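Local structure of terminal oxygenase component of carbazole (7BUG) at residues Ala174-Phe179 with Glu360-Trp365; Pro181-Ile186 with Asn331-Ala336; Ser190-Asp195 with Lys322-Glu327; Leu200-Ala205 with Val247-Ala252. The protein serves as the terminal oxygenase of carbazole 1,9a-dioxygenase, which dioxygenates carbazole at its angular C-9a and adjacent C-1 positions. All coordinates share one frame; numbering follows the deposited sequence.

Overall arrangement
From the N terminus the chain passes through 174-179, 181-186, 190-195 and 200-205 in turn, and then meets their partners in reverse order, so the four contacts form concentric loops and none cross. Contact 4 closes the innermost, bringing 247-252 back to 200-205 at the end of a small three-stranded sheet whose outer strands they help supply. Contact 3 encloses it and joins the short helix 191-195 to the end of helix 307-327. Contact 2 follows, tying the loop after helix 171-179 to helix 331-344 at the iron. Contact 1 is outermost, packing helix 171-179 against helix 360-372. Contact 2 touches both contact 1 and contact 4, and Val193 of contact 3 packs on Leu200 and Ala252 of contact 4.

Contact 1: residues Ala174-Phe179 with Glu360-Trp365; sequences AVENGF and EAIVAW
Val175 lays its CG1 methyl over one face of the Trp365 indole, a CH-pi contact 3.7 Å from the centroid of the five-membered ring and displaced toward the rim. CG1 stands anti to the backbone N (chi1 172°), and the two side chains cross at about a right angle, with CG1 3.4 Å from Trp365 CE2. The Tyr18 hydroxyl is hydrogen-bonded to Trp365 NE1, and the two rings meet at about 90°. The apolar contacts continue at Phe179, whose CE2 lies 3.6 Å from Ala361 CB. That edge of the phenyl also meets a carbonyl: Ala361 O sits in the ring plane, 3.2 Å from Phe179 CE2, while accepting the helical bond from Trp365 N. The end of the Glu176 side chain, CD and OE1 alike, lies against Ile362 CG2, which is 3.5 Å from Glu176 CD. The carboxylate itself is gripped by others: OE1 forms salt bridges with Arg366 and with Arg72 of a second subunit, and OE2 is hydrogen-bonded to Tyr18. The axes of the two segments approach to 9.7 Å at 137°, nearer antiparallel than parallel. This buried helix pair belongs to the catalytic domain of a Rieske-type ring-hydroxylating oxygenase and, through Glu176, reaches an arginine of the neighbour's [2Fe-2S] pocket.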
loop_
_atom_site.group_PDB
_atom_site.type_symbol
_atom_site.label_atom_id
_atom_site.label_comp_id
_atom_site.label_asym_id
_atom_site.label_seq_id
_atom_site.Cartn_x
_atom_site.Cartn_y
_atom_site.Cartn_z
ATOM N N ALA A 174 -12.573 -4.262 18.716
ATOM C CA ALA A 174 -12.053 -4.307 20.087
ATOM C C ALA A 174 -13.207 -4.253 21.107
ATOM O O ALA A 174 -13.274 -5.057 22.042
ATOM C CB ALA A 174 -11.094 -3.143 20.295
ATOM N N VAL A 175 -14.152 -3.307 20.917
ATOM C CA VAL A 175 -15.308 -3.179 21.832
ATOM C C VAL A 175 -16.066 -4.495 21.855
ATOM O O VAL A 175 -16.429 -4.995 22.949
ATOM C CB VAL A 175 -16.256 -2.058 21.390
ATOM C CG1 VAL A 175 -17.532 -2.081 22.225
ATOM C CG2 VAL A 175 -15.581 -0.714 21.541
ATOM N N GLU A 176 -16.326 -5.058 20.677
ATOM C CA GLU A 176 -17.204 -6.247 20.582
ATOM C C GLU A 176 -16.489 -7.428 21.204
ATOM O O GLU A 176 -17.155 -8.139 21.973
ATOM C CB GLU A 176 -17.680 -6.459 19.166
ATOM C CG GLU A 176 -18.566 -5.321 18.731
ATOM C CD GLU A 176 -19.267 -5.537 17.406
ATOM O OE1 GLU A 176 -19.230 -6.720 16.857
ATOM O OE2 GLU A 176 -19.884 -4.589 16.918
ATOM N N ASN A 177 -15.193 -7.553 20.964
ATOM C CA ASN A 177 -14.361 -8.607 21.595
ATOM C C ASN A 177 -14.437 -8.458 23.121
ATOM O O ASN A 177 -14.515 -9.483 23.814
ATOM C CB ASN A 177 -12.934 -8.519 21.103
ATOM C CG ASN A 177 -11.950 -9.273 21.981
ATOM O OD1 ASN A 177 -11.976 -10.494 21.995
ATOM N ND2 ASN A 177 -11.028 -8.533 22.584
ATOM N N GLY A 178 -14.377 -7.235 23.626
ATOM C CA GLY A 178 -14.440 -7.017 25.073
ATOM C C GLY A 178 -15.774 -7.460 25.665
ATOM O O GLY A 178 -15.803 -8.054 26.791
ATOM N N PHE A 179 -16.876 -7.082 25.025
ATOM C CA PHE A 179 -18.230 -7.237 25.588
ATOM C C PHE A 179 -18.857 -8.579 25.184
ATOM O O PHE A 179 -19.941 -8.899 25.616
ATOM C CB PHE A 179 -19.120 -6.093 25.126
ATOM C CG PHE A 179 -20.395 -5.987 25.909
ATOM C CD1 PHE A 179 -20.385 -5.928 27.298
ATOM C CD2 PHE A 179 -21.601 -5.876 25.245
ATOM C CE1 PHE A 179 -21.580 -5.819 28.004
ATOM C CE2 PHE A 179 -22.782 -5.758 25.955
ATOM C CZ PHE A 179 -22.771 -5.711 27.331
ATOM N N GLU A 360 -26.530 -11.369 21.586
ATOM C CA GLU A 360 -27.572 -10.403 22.034
ATOM C C GLU A 360 -26.877 -9.246 22.750
ATOM O O GLU A 360 -27.295 -8.093 22.559
ATOM C CB GLU A 360 -28.609 -11.110 22.914
ATOM C CG GLU A 360 -29.688 -10.207 23.445
ATOM C CD GLU A 360 -30.527 -9.511 22.380
ATOM O OE1 GLU A 360 -30.610 -10.028 21.247
ATOM O OE2 GLU A 360 -31.111 -8.433 22.697
ATOM N N ALA A 361 -25.851 -9.504 23.546
ATOM C CA ALA A 361 -25.100 -8.444 24.267
ATOM C C ALA A 361 -24.467 -7.480 23.245
ATOM O O ALA A 361 -24.623 -6.236 23.352
ATOM C CB ALA A 361 -24.028 -9.021 25.123
ATOM N N ILE A 362 -23.843 -8.027 22.202
ATOM C CA ILE A 362 -23.200 -7.210 21.147
ATOM C C ILE A 362 -24.240 -6.370 20.403
ATOM O O ILE A 362 -23.974 -5.161 20.167
ATOM C CB ILE A 362 -22.363 -8.076 20.202
ATOM C CG1 ILE A 362 -21.155 -8.603 21.000
ATOM C CG2 ILE A 362 -21.960 -7.250 18.960
ATOM C CD1 ILE A 362 -20.418 -9.743 20.348
ATOM N N VAL A 363 -25.373 -6.962 20.016
ATOM C CA VAL A 363 -26.434 -6.256 19.264
ATOM C C VAL A 363 -27.029 -5.162 20.162
ATOM O O VAL A 363 -27.268 -4.082 19.660
ATOM C CB VAL A 363 -27.474 -7.257 18.748
ATOM C CG1 VAL A 363 -28.787 -6.607 18.389
ATOM C CG2 VAL A 363 -26.884 -8.012 17.556
ATOM N N ALA A 364 -27.178 -5.393 21.443
ATOM C CA ALA A 364 -27.703 -4.340 22.352
ATOM C C ALA A 364 -26.726 -3.165 22.366
ATOM O O ALA A 364 -27.184 -2.030 22.308
ATOM C CB ALA A 364 -27.908 -4.902 23.723
ATOM N N TRP A 365 -25.417 -3.436 22.447
ATOM C CA TRP A 365 -24.398 -2.366 22.380
ATOM C C TRP A 365 -24.507 -1.614 21.050
ATOM O O TRP A 365 -24.429 -0.370 21.043
ATOM C CB TRP A 365 -22.980 -2.939 22.603
ATOM C CG TRP A 365 -21.916 -2.170 21.882
ATOM C CD1 TRP A 365 -21.232 -2.594 20.792
ATOM C CD2 TRP A 365 -21.397 -0.860 22.183
ATOM N NE1 TRP A 365 -20.380 -1.647 20.351
ATOM C CE2 TRP A 365 -20.447 -0.577 21.187
ATOM C CE3 TRP A 365 -21.648 0.093 23.181
ATOM C CZ2 TRP A 365 -19.696 0.582 21.165
ATOM C CZ3 TRP A 365 -20.894 1.242 23.163
ATOM C CH2 TRP A 365 -19.960 1.479 22.170
#

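Contact 2: residues Pro181-Ile186 with Asn331-Ala336; sequences PSHIYI and NDDIWA. With FE2 (Fe (II) ion), chain E.
His183 and Asp333 meet at the mononuclear iron as two members of the facial triad of two histidines and one carboxylate found in Rieske-type oxygenases, completed by His187. His183 binds the iron(II) through NE2 at 2.0 Å. Asp333 chelates it unevenly, OD1 at 2.0 Å and OD2 at 2.5 Å, and two waters are modelled in the remaining coordination sphere. The imidazole and carboxylate planes stand 50° apart; NE2 and OD1 are close because they share the metal, without a hydrogen bond between them. Second-shell bonds fix both ligands: His183 ND1 is hydrogen-bonded to Asp180 O, and Asp333 OD2 to Asn330 ND2. Ile186 adds an apolar tip beside this pair. Its CG1 takes the crowded position between backbone N and carbonyl carbon (chi1 80°), and CD1 beyond it lies in the plane of the His183 imidazole at its edge. The same CD1 is 3.6 Å from Asp333 OD1 and 4.0 Å from Ala336 CB, and it also touches Asp332 O. The Asp332 carboxylate is hydrogen-bonded within its own helix to Trp335, whose indole meets Trp91 of a second subunit. An alanine at Asp332 would keep the CB beside Ile186 but would probably leave Trp335 NE1 without its acceptor and the indole freer to turn at the subunit interface. In that bond Trp335 NE1 donates over 2.8 Å, at 157°, to the anti lone pair of Asp332 OD1.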
loop_
_atom_site.group_PDB
_atom_site.type_symbol
_atom_site.label_atom_id
_atom_site.label_comp_id
_atom_site.label_asym_id
_atom_site.label_seq_id
_atom_site.Cartn_x
_atom_site.Cartn_y
_atom_site.Cartn_z
ATOM N N PRO A 181 -19.950 -12.211 25.370
ATOM C CA PRO A 181 -19.971 -13.156 26.477
ATOM C C PRO A 181 -19.292 -14.505 26.165
ATOM O O PRO A 181 -18.728 -15.148 27.050
ATOM C CB PRO A 181 -21.477 -13.344 26.789
ATOM C CG PRO A 181 -22.181 -12.198 26.062
ATOM C CD PRO A 181 -21.287 -11.828 24.890
ATOM N N SER A 182 -19.348 -14.958 24.916
ATOM C CA SER A 182 -18.818 -16.313 24.558
ATOM C C SER A 182 -17.331 -16.312 24.173
ATOM O O SER A 182 -16.718 -17.407 24.099
ATOM C CB SER A 182 -19.640 -16.909 23.500
ATOM O OG SER A 182 -20.911 -17.210 24.036
ATOM N N HIS A 183 -16.691 -15.149 24.001
ATOM C CA HIS A 183 -15.293 -15.059 23.555
ATOM C C HIS A 183 -14.383 -15.622 24.633
ATOM O O HIS A 183 -13.223 -15.858 24.336
ATOM C CB HIS A 183 -14.888 -13.609 23.164
ATOM C CG HIS A 183 -14.230 -12.846 24.248
ATOM N ND1 HIS A 183 -14.949 -12.212 25.223
ATOM C CD2 HIS A 183 -12.933 -12.682 24.568
ATOM C CE1 HIS A 183 -14.124 -11.655 26.073
ATOM N NE2 HIS A 183 -12.856 -11.908 25.705
ATOM N N ILE A 184 -14.846 -15.764 25.890
ATOM C CA ILE A 184 -13.981 -16.205 27.011
ATOM C C ILE A 184 -13.411 -17.615 26.776
ATOM O O ILE A 184 -12.409 -17.917 27.405
ATOM C CB ILE A 184 -14.760 -16.171 28.329
ATOM C CG1 ILE A 184 -15.999 -17.057 28.286
ATOM C CG2 ILE A 184 -15.065 -14.715 28.676
ATOM C CD1 ILE A 184 -16.634 -17.268 29.643
ATOM N N TYR A 185 -13.936 -18.317 25.796
ATOM C CA TYR A 185 -13.317 -19.560 25.252
ATOM C C TYR A 185 -11.835 -19.335 24.946
ATOM O O TYR A 185 -10.996 -20.206 25.234
ATOM C CB TYR A 185 -14.117 -20.040 24.048
ATOM C CG TYR A 185 -13.639 -21.356 23.500
ATOM C CD1 TYR A 185 -13.945 -22.540 24.161
ATOM C CD2 TYR A 185 -12.823 -21.405 22.381
ATOM C CE1 TYR A 185 -13.454 -23.746 23.695
ATOM C CE2 TYR A 185 -12.307 -22.600 21.919
ATOM C CZ TYR A 185 -12.635 -23.773 22.576
ATOM O OH TYR A 185 -12.145 -24.980 22.135
ATOM N N ILE A 186 -11.457 -18.166 24.392
ATOM C CA ILE A 186 -10.040 -17.913 24.035
ATOM C C ILE A 186 -9.137 -17.824 25.262
ATOM O O ILE A 186 -7.929 -17.865 25.075
ATOM C CB ILE A 186 -9.899 -16.666 23.131
ATOM C CG1 ILE A 186 -9.957 -15.349 23.919
ATOM C CG2 ILE A 186 -10.937 -16.712 22.037
ATOM C CD1 ILE A 186 -9.679 -14.119 23.075
ATOM N N ASN A 331 -3.595 -10.393 26.309
ATOM C CA ASN A 331 -2.838 -10.557 25.052
ATOM C C ASN A 331 -3.630 -11.416 24.066
ATOM O O ASN A 331 -3.544 -11.120 22.864
ATOM C CB ASN A 331 -1.449 -11.146 25.300
ATOM C CG ASN A 331 -0.412 -10.121 25.666
ATOM O OD1 ASN A 331 -0.645 -8.894 25.655
ATOM N ND2 ASN A 331 0.771 -10.615 26.001
ATOM N N ASP A 332 -4.410 -12.400 24.508
ATOM C CA ASP A 332 -5.203 -13.244 23.576
ATOM C C ASP A 332 -6.324 -12.401 22.937
ATOM O O ASP A 332 -6.681 -12.656 21.824
ATOM C CB ASP A 332 -5.741 -14.513 24.220
ATOM C CG ASP A 332 -4.641 -15.543 24.502
ATOM O OD1 ASP A 332 -3.701 -15.682 23.655
ATOM O OD2 ASP A 332 -4.692 -16.130 25.579
ATOM N N ASP A 333 -6.837 -11.387 23.631
ATOM C CA ASP A 333 -7.842 -10.484 23.024
ATOM C C ASP A 333 -7.215 -9.735 21.854
ATOM O O ASP A 333 -7.957 -9.427 20.893
ATOM C CB ASP A 333 -8.351 -9.488 24.062
ATOM C CG ASP A 333 -9.250 -10.163 25.078
ATOM O OD1 ASP A 333 -10.160 -10.936 24.687
ATOM O OD2 ASP A 333 -9.001 -9.974 26.235
ATOM N N ILE A 334 -5.950 -9.377 21.975
ATOM C CA ILE A 334 -5.264 -8.558 20.943
ATOM C C ILE A 334 -5.252 -9.322 19.612
ATOM O O ILE A 334 -5.717 -8.781 18.576
ATOM C CB ILE A 334 -3.876 -8.132 21.403
ATOM C CG1 ILE A 334 -4.016 -7.155 22.581
ATOM C CG2 ILE A 334 -3.093 -7.540 20.229
ATOM C CD1 ILE A 334 -2.693 -6.745 23.152
ATOM N N TRP A 335 -4.823 -10.589 19.623
ATOM C CA TRP A 335 -4.735 -11.295 18.321
ATOM C C TRP A 335 -6.159 -11.705 17.864
ATOM O O TRP A 335 -6.390 -11.782 16.648
ATOM C CB TRP A 335 -3.657 -12.388 18.329
ATOM C CG TRP A 335 -3.898 -13.524 19.244
ATOM C CD1 TRP A 335 -3.280 -13.747 20.450
ATOM C CD2 TRP A 335 -4.776 -14.633 19.011
ATOM N NE1 TRP A 335 -3.770 -14.896 21.000
ATOM C CE2 TRP A 335 -4.671 -15.468 20.144
ATOM C CE3 TRP A 335 -5.616 -15.024 17.956
ATOM C CZ2 TRP A 335 -5.392 -16.657 20.245
ATOM C CZ3 TRP A 335 -6.316 -16.207 18.059
ATOM C CH2 TRP A 335 -6.181 -17.015 19.180
ATOM N N ALA A 336 -7.127 -11.894 18.761
ATOM C CA ALA A 336 -8.540 -12.113 18.370
ATOM C C ALA A 336 -9.030 -10.903 17.560
ATOM O O ALA A 336 -9.656 -11.082 16.504
ATOM C CB ALA A 336 -9.436 -12.352 19.542
HETATM FE FE FE2 E . -11.152 -11.193 26.435
HETATM O O HOH W 1 -11.677 -10.542 28.043
HETATM O O HOH W 2 -12.003 -9.201 26.065
#

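Contact 3: residues Ser190-Asp195 with Lys322-Glu327; sequences SILVKD and KPMALE
Met324 reaches across to helix 191-195 with an extended chain that crosses the Leu192 side chain at about a right angle. Its CG is anti to the backbone N (chi1 -162°), and lies 3.8 Å from Leu192 CA. Farther out, SD passes 4.1 Å from Leu192 CD1 and 4.0 Å from Asp195 CB; the methyl CE is modelled too close to the helix backbone for its exact place to be trusted. Leu192 divides its own branches between two partners: CD1 lies beside the thioether, while CD2 meets Ala325 CB at 3.9 Å. At the base of the leucine, CB approaches Met324 O to 3.5 Å. Ile191 adds a looser touch of CG2 against Met324 CG. An alanine in place of Met324 would probably open a gap between the helices and leave Leu192 CD1 and Asp195 CB without their thioether neighbour. The two helical segments run at 127° to each other, joining short helix 191-195 to the end of helix 307-327 within the catalytic domain. Ser190 OG caps the former by accepting from Leu192 N, and is also hydrogen-bonded to Gly328 O, just past the facing helix; that helix has a wider pi-type turn in which Glu327 N bonds to Lys322 O. No hydrogen bond spans the two segments, so their union rests on van der Waals contact, with a flexible, polarisable methionine contributing nearly half of the buried surface.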
loop_
_atom_site.group_PDB
_atom_site.type_symbol
_atom_site.label_atom_id
_atom_site.label_comp_id
_atom_site.label_asym_id
_atom_site.label_seq_id
_atom_site.Cartn_x
_atom_site.Cartn_y
_atom_site.Cartn_z
ATOM N N SER A 190 -5.260 -19.319 29.825
ATOM C CA SER A 190 -4.503 -18.175 30.372
ATOM C C SER A 190 -3.793 -18.552 31.677
ATOM O O SER A 190 -4.424 -19.192 32.476
ATOM C CB SER A 190 -5.374 -16.962 30.621
ATOM O OG SER A 190 -4.574 -15.928 31.184
ATOM N N ILE A 191 -2.575 -18.058 31.861
ATOM C CA ILE A 191 -1.775 -18.166 33.115
ATOM C C ILE A 191 -2.609 -17.582 34.258
ATOM O O ILE A 191 -2.557 -18.155 35.363
ATOM C CB ILE A 191 -0.419 -17.448 32.956
ATOM C CG1 ILE A 191 0.460 -17.610 34.199
ATOM C CG2 ILE A 191 -0.611 -15.971 32.612
ATOM C CD1 ILE A 191 1.094 -18.985 34.333
ATOM N N LEU A 192 -3.385 -16.503 34.001
ATOM C CA LEU A 192 -4.155 -15.819 35.084
ATOM C C LEU A 192 -5.174 -16.817 35.647
ATOM O O LEU A 192 -5.319 -16.921 36.866
ATOM C CB LEU A 192 -4.852 -14.548 34.560
ATOM C CG LEU A 192 -5.886 -13.923 35.505
ATOM C CD1 LEU A 192 -5.211 -13.313 36.710
ATOM C CD2 LEU A 192 -6.712 -12.839 34.804
ATOM N N VAL A 193 -5.878 -17.527 34.772
ATOM C CA VAL A 193 -6.971 -18.459 35.144
ATOM C C VAL A 193 -6.346 -19.568 36.029
ATOM O O VAL A 193 -6.950 -19.924 37.064
ATOM C CB VAL A 193 -7.665 -18.991 33.874
ATOM C CG1 VAL A 193 -8.610 -20.132 34.165
ATOM C CG2 VAL A 193 -8.412 -17.887 33.111
ATOM N N LYS A 194 -5.135 -20.023 35.702
ATOM C CA LYS A 194 -4.456 -21.106 36.478
ATOM C C LYS A 194 -3.895 -20.535 37.787
ATOM O O LYS A 194 -4.270 -21.021 38.842
ATOM C CB LYS A 194 -3.329 -21.767 35.674
ATOM C CG LYS A 194 -3.609 -22.002 34.194
ATOM C CD LYS A 194 -2.509 -22.784 33.482
ATOM C CE LYS A 194 -2.763 -22.950 31.995
ATOM N NZ LYS A 194 -3.898 -23.868 31.733
ATOM N N ASP A 195 -2.999 -19.555 37.709
ATOM C CA ASP A 195 -2.240 -19.036 38.870
ATOM C C ASP A 195 -3.109 -18.187 39.797
ATOM O O ASP A 195 -2.648 -17.986 40.945
ATOM C CB ASP A 195 -1.033 -18.219 38.452
ATOM C CG ASP A 195 0.073 -19.038 37.819
ATOM O OD1 ASP A 195 -0.133 -20.250 37.653
ATOM O OD2 ASP A 195 1.107 -18.429 37.461
ATOM N N LYS A 322 -0.457 -6.562 36.364
ATOM C CA LYS A 322 -0.086 -6.095 35.013
ATOM C C LYS A 322 0.453 -7.272 34.196
ATOM O O LYS A 322 -0.041 -7.550 33.105
ATOM C CB LYS A 322 0.844 -4.891 35.062
ATOM C CG LYS A 322 1.333 -4.458 33.687
ATOM C CD LYS A 322 2.055 -3.144 33.733
ATOM C CE LYS A 322 2.757 -2.828 32.431
ATOM N NZ LYS A 322 3.769 -1.760 32.619
ATOM N N PRO A 323 1.505 -8.008 34.631
ATOM C CA PRO A 323 2.038 -9.074 33.781
ATOM C C PRO A 323 1.076 -10.262 33.664
ATOM O O PRO A 323 1.031 -10.859 32.590
ATOM C CB PRO A 323 3.386 -9.446 34.446
ATOM C CG PRO A 323 3.238 -9.001 35.865
ATOM C CD PRO A 323 2.326 -7.780 35.826
ATOM N N MET A 324 0.340 -10.616 34.710
ATOM C CA MET A 324 -0.465 -11.860 34.715
ATOM C C MET A 324 -1.790 -11.636 33.974
ATOM O O MET A 324 -2.280 -12.556 33.309
ATOM C CB MET A 324 -0.774 -12.318 36.129
ATOM C CG MET A 324 -1.203 -13.743 36.180
ATOM S SD MET A 324 -1.454 -14.243 37.913
ATOM C CE MET A 324 -2.617 -15.576 37.728
ATOM N N ALA A 325 -2.383 -10.457 34.146
ATOM C CA ALA A 325 -3.773 -10.178 33.718
ATOM C C ALA A 325 -3.740 -9.234 32.505
ATOM O O ALA A 325 -4.211 -9.664 31.421
ATOM C CB ALA A 325 -4.535 -9.578 34.885
ATOM N N LEU A 326 -3.284 -7.984 32.690
ATOM C CA LEU A 326 -3.293 -6.978 31.590
ATOM C C LEU A 326 -2.512 -7.519 30.401
ATOM O O LEU A 326 -2.941 -7.324 29.267
ATOM C CB LEU A 326 -2.765 -5.622 32.030
ATOM C CG LEU A 326 -3.620 -4.921 33.095
ATOM C CD1 LEU A 326 -3.203 -3.453 33.195
ATOM C CD2 LEU A 326 -5.098 -5.062 32.806
ATOM N N GLU A 327 -1.429 -8.255 30.649
ATOM C CA GLU A 327 -0.659 -8.856 29.533
ATOM C C GLU A 327 -1.071 -10.309 29.361
ATOM O O GLU A 327 -1.614 -10.651 28.310
ATOM C CB GLU A 327 0.828 -8.649 29.799
ATOM C CG GLU A 327 1.234 -7.215 29.636
ATOM C CD GLU A 327 2.573 -6.799 30.223
ATOM O OE1 GLU A 327 3.278 -7.663 30.764
ATOM O OE2 GLU A 327 2.905 -5.613 30.150
#

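Contact 4: residues Leu200-Ala205 with Val247-Ala252; sequences LPLGFA and VVREGA
Leu200 and Ala252 form a single antiparallel bridge, a hydrogen-bonded pair, next to a small sheet in which strands 203-205 and 246-250 flank strand 236-243. Two backbone bonds make the bridge. Ala252 N donates to Leu200 O over 2.8 Å and is nearly straight at 173°; Leu200 N returns a bond of 3.1 Å to Ala252 O. Earlier on the strand, Val248 and Arg249 both face Gly241, a classic beta bulge. Among the apolar contacts, Leu200 CB meets Ala252 CB at 3.8 Å, while the leucine's outer branches go to Val193 and to the iron ligand His187. Leu202 packs on Gly251 and Arg249: its CG is anti to the carbonyl carbon (chi1 -60°), and CD2 beyond it rests 3.8 Å from Gly251 CA and 4.1 Å from Arg249 CG. A side chain at Gly251 would point into this seam, where a CB would fall only 3.0 Å from Leu200 O. Polar contacts fix the arginine: NH1 forms a salt bridge with Asp189, and NE donates over 3.0 Å to Glu250 O, which lies close to the guanidinium plane.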
loop_
_atom_site.group_PDB
_atom_site.type_symbol
_atom_site.label_atom_id
_atom_site.label_comp_id
_atom_site.label_asym_id
_atom_site.label_seq_id
_atom_site.Cartn_x
_atom_site.Cartn_y
_atom_site.Cartn_z
ATOM N N LEU A 200 -13.616 -20.006 35.434
ATOM C CA LEU A 200 -13.874 -19.435 34.088
ATOM C C LEU A 200 -14.537 -20.525 33.277
ATOM O O LEU A 200 -13.879 -21.505 32.928
ATOM C CB LEU A 200 -12.561 -18.985 33.444
ATOM C CG LEU A 200 -12.739 -18.156 32.169
ATOM C CD1 LEU A 200 -13.173 -16.732 32.530
ATOM C CD2 LEU A 200 -11.468 -18.141 31.320
ATOM N N PRO A 201 -15.837 -20.394 32.964
ATOM C CA PRO A 201 -16.487 -21.338 32.062
ATOM C C PRO A 201 -16.029 -21.106 30.614
ATOM O O PRO A 201 -15.395 -20.091 30.363
ATOM C CB PRO A 201 -17.978 -21.013 32.121
ATOM C CG PRO A 201 -18.078 -19.640 32.780
ATOM C CD PRO A 201 -16.748 -19.343 33.441
ATOM N N LEU A 202 -16.276 -22.087 29.749
ATOM C CA LEU A 202 -16.044 -21.987 28.288
ATOM C C LEU A 202 -17.032 -20.991 27.698
ATOM O O LEU A 202 -16.685 -20.368 26.664
ATOM C CB LEU A 202 -16.236 -23.357 27.635
ATOM C CG LEU A 202 -15.294 -24.440 28.148
ATOM C CD1 LEU A 202 -15.548 -25.725 27.398
ATOM C CD2 LEU A 202 -13.832 -24.016 28.062
ATOM N N GLY A 203 -18.223 -20.907 28.287
ATOM C CA GLY A 203 -19.345 -20.077 27.827
ATOM C C GLY A 203 -20.569 -20.281 28.700
ATOM O O GLY A 203 -20.387 -20.758 29.827
ATOM N N PHE A 204 -21.754 -19.999 28.156
ATOM C CA PHE A 204 -23.054 -19.991 28.866
ATOM C C PHE A 204 -24.134 -20.493 27.927
ATOM O O PHE A 204 -24.222 -20.006 26.802
ATOM C CB PHE A 204 -23.466 -18.583 29.304
ATOM C CG PHE A 204 -22.519 -17.969 30.291
ATOM C CD1 PHE A 204 -21.436 -17.230 29.851
ATOM C CD2 PHE A 204 -22.694 -18.165 31.647
ATOM C CE1 PHE A 204 -20.540 -16.696 30.762
ATOM C CE2 PHE A 204 -21.792 -17.635 32.558
ATOM C CZ PHE A 204 -20.714 -16.910 32.110
ATOM N N ALA A 205 -24.972 -21.417 28.399
ATOM C CA ALA A 205 -26.270 -21.691 27.740
ATOM C C ALA A 205 -27.235 -20.636 28.269
ATOM O O ALA A 205 -27.461 -20.587 29.479
ATOM C CB ALA A 205 -26.741 -23.103 28.032
ATOM N N VAL A 247 -16.870 -35.357 26.040
ATOM C CA VAL A 247 -16.130 -34.214 26.634
ATOM C C VAL A 247 -14.754 -34.126 25.979
ATOM O O VAL A 247 -13.961 -35.053 26.126
ATOM C CB VAL A 247 -16.018 -34.334 28.165
ATOM C CG1 VAL A 247 -15.189 -33.194 28.755
ATOM C CG2 VAL A 247 -17.405 -34.380 28.797
ATOM N N VAL A 248 -14.462 -32.993 25.335
ATOM C CA VAL A 248 -13.157 -32.720 24.664
ATOM C C VAL A 248 -12.408 -31.605 25.407
ATOM O O VAL A 248 -11.162 -31.509 25.280
ATOM C CB VAL A 248 -13.399 -32.380 23.182
ATOM C CG1 VAL A 248 -13.941 -33.589 22.435
ATOM C CG2 VAL A 248 -14.359 -31.203 22.990
ATOM N N ARG A 249 -13.114 -30.805 26.210
ATOM C CA ARG A 249 -12.475 -29.660 26.899
ATOM C C ARG A 249 -13.263 -29.327 28.163
ATOM O O ARG A 249 -14.515 -29.383 28.160
ATOM C CB ARG A 249 -12.372 -28.460 25.947
ATOM C CG ARG A 249 -11.750 -27.219 26.575
ATOM C CD ARG A 249 -10.257 -27.307 26.803
ATOM N NE ARG A 249 -9.878 -26.470 27.930
ATOM C CZ ARG A 249 -8.701 -25.875 28.071
ATOM N NH1 ARG A 249 -7.789 -25.934 27.113
ATOM N NH2 ARG A 249 -8.467 -25.154 29.151
ATOM N N GLU A 250 -12.538 -28.953 29.201
ATOM C CA GLU A 250 -13.147 -28.489 30.471
ATOM C C GLU A 250 -12.796 -27.018 30.674
ATOM O O GLU A 250 -11.684 -26.615 30.277
ATOM C CB GLU A 250 -12.683 -29.402 31.600
ATOM C CG GLU A 250 -13.153 -30.823 31.352
ATOM C CD GLU A 250 -12.720 -31.844 32.381
ATOM O OE1 GLU A 250 -13.538 -32.137 33.289
ATOM O OE2 GLU A 250 -11.577 -32.349 32.262
ATOM N N GLY A 251 -13.730 -26.271 31.269
ATOM C CA GLY A 251 -13.519 -24.902 31.763
ATOM C C GLY A 251 -12.592 -24.911 32.959
ATOM O O GLY A 251 -12.115 -26.010 33.345
ATOM N N ALA A 252 -12.372 -23.741 33.556
ATOM C CA ALA A 252 -11.380 -23.534 34.626
ATOM C C ALA A 252 -12.058 -23.739 35.978
ATOM O O ALA A 252 -12.902 -22.890 36.374
ATOM C CB ALA A 252 -10.765 -22.168 34.514
#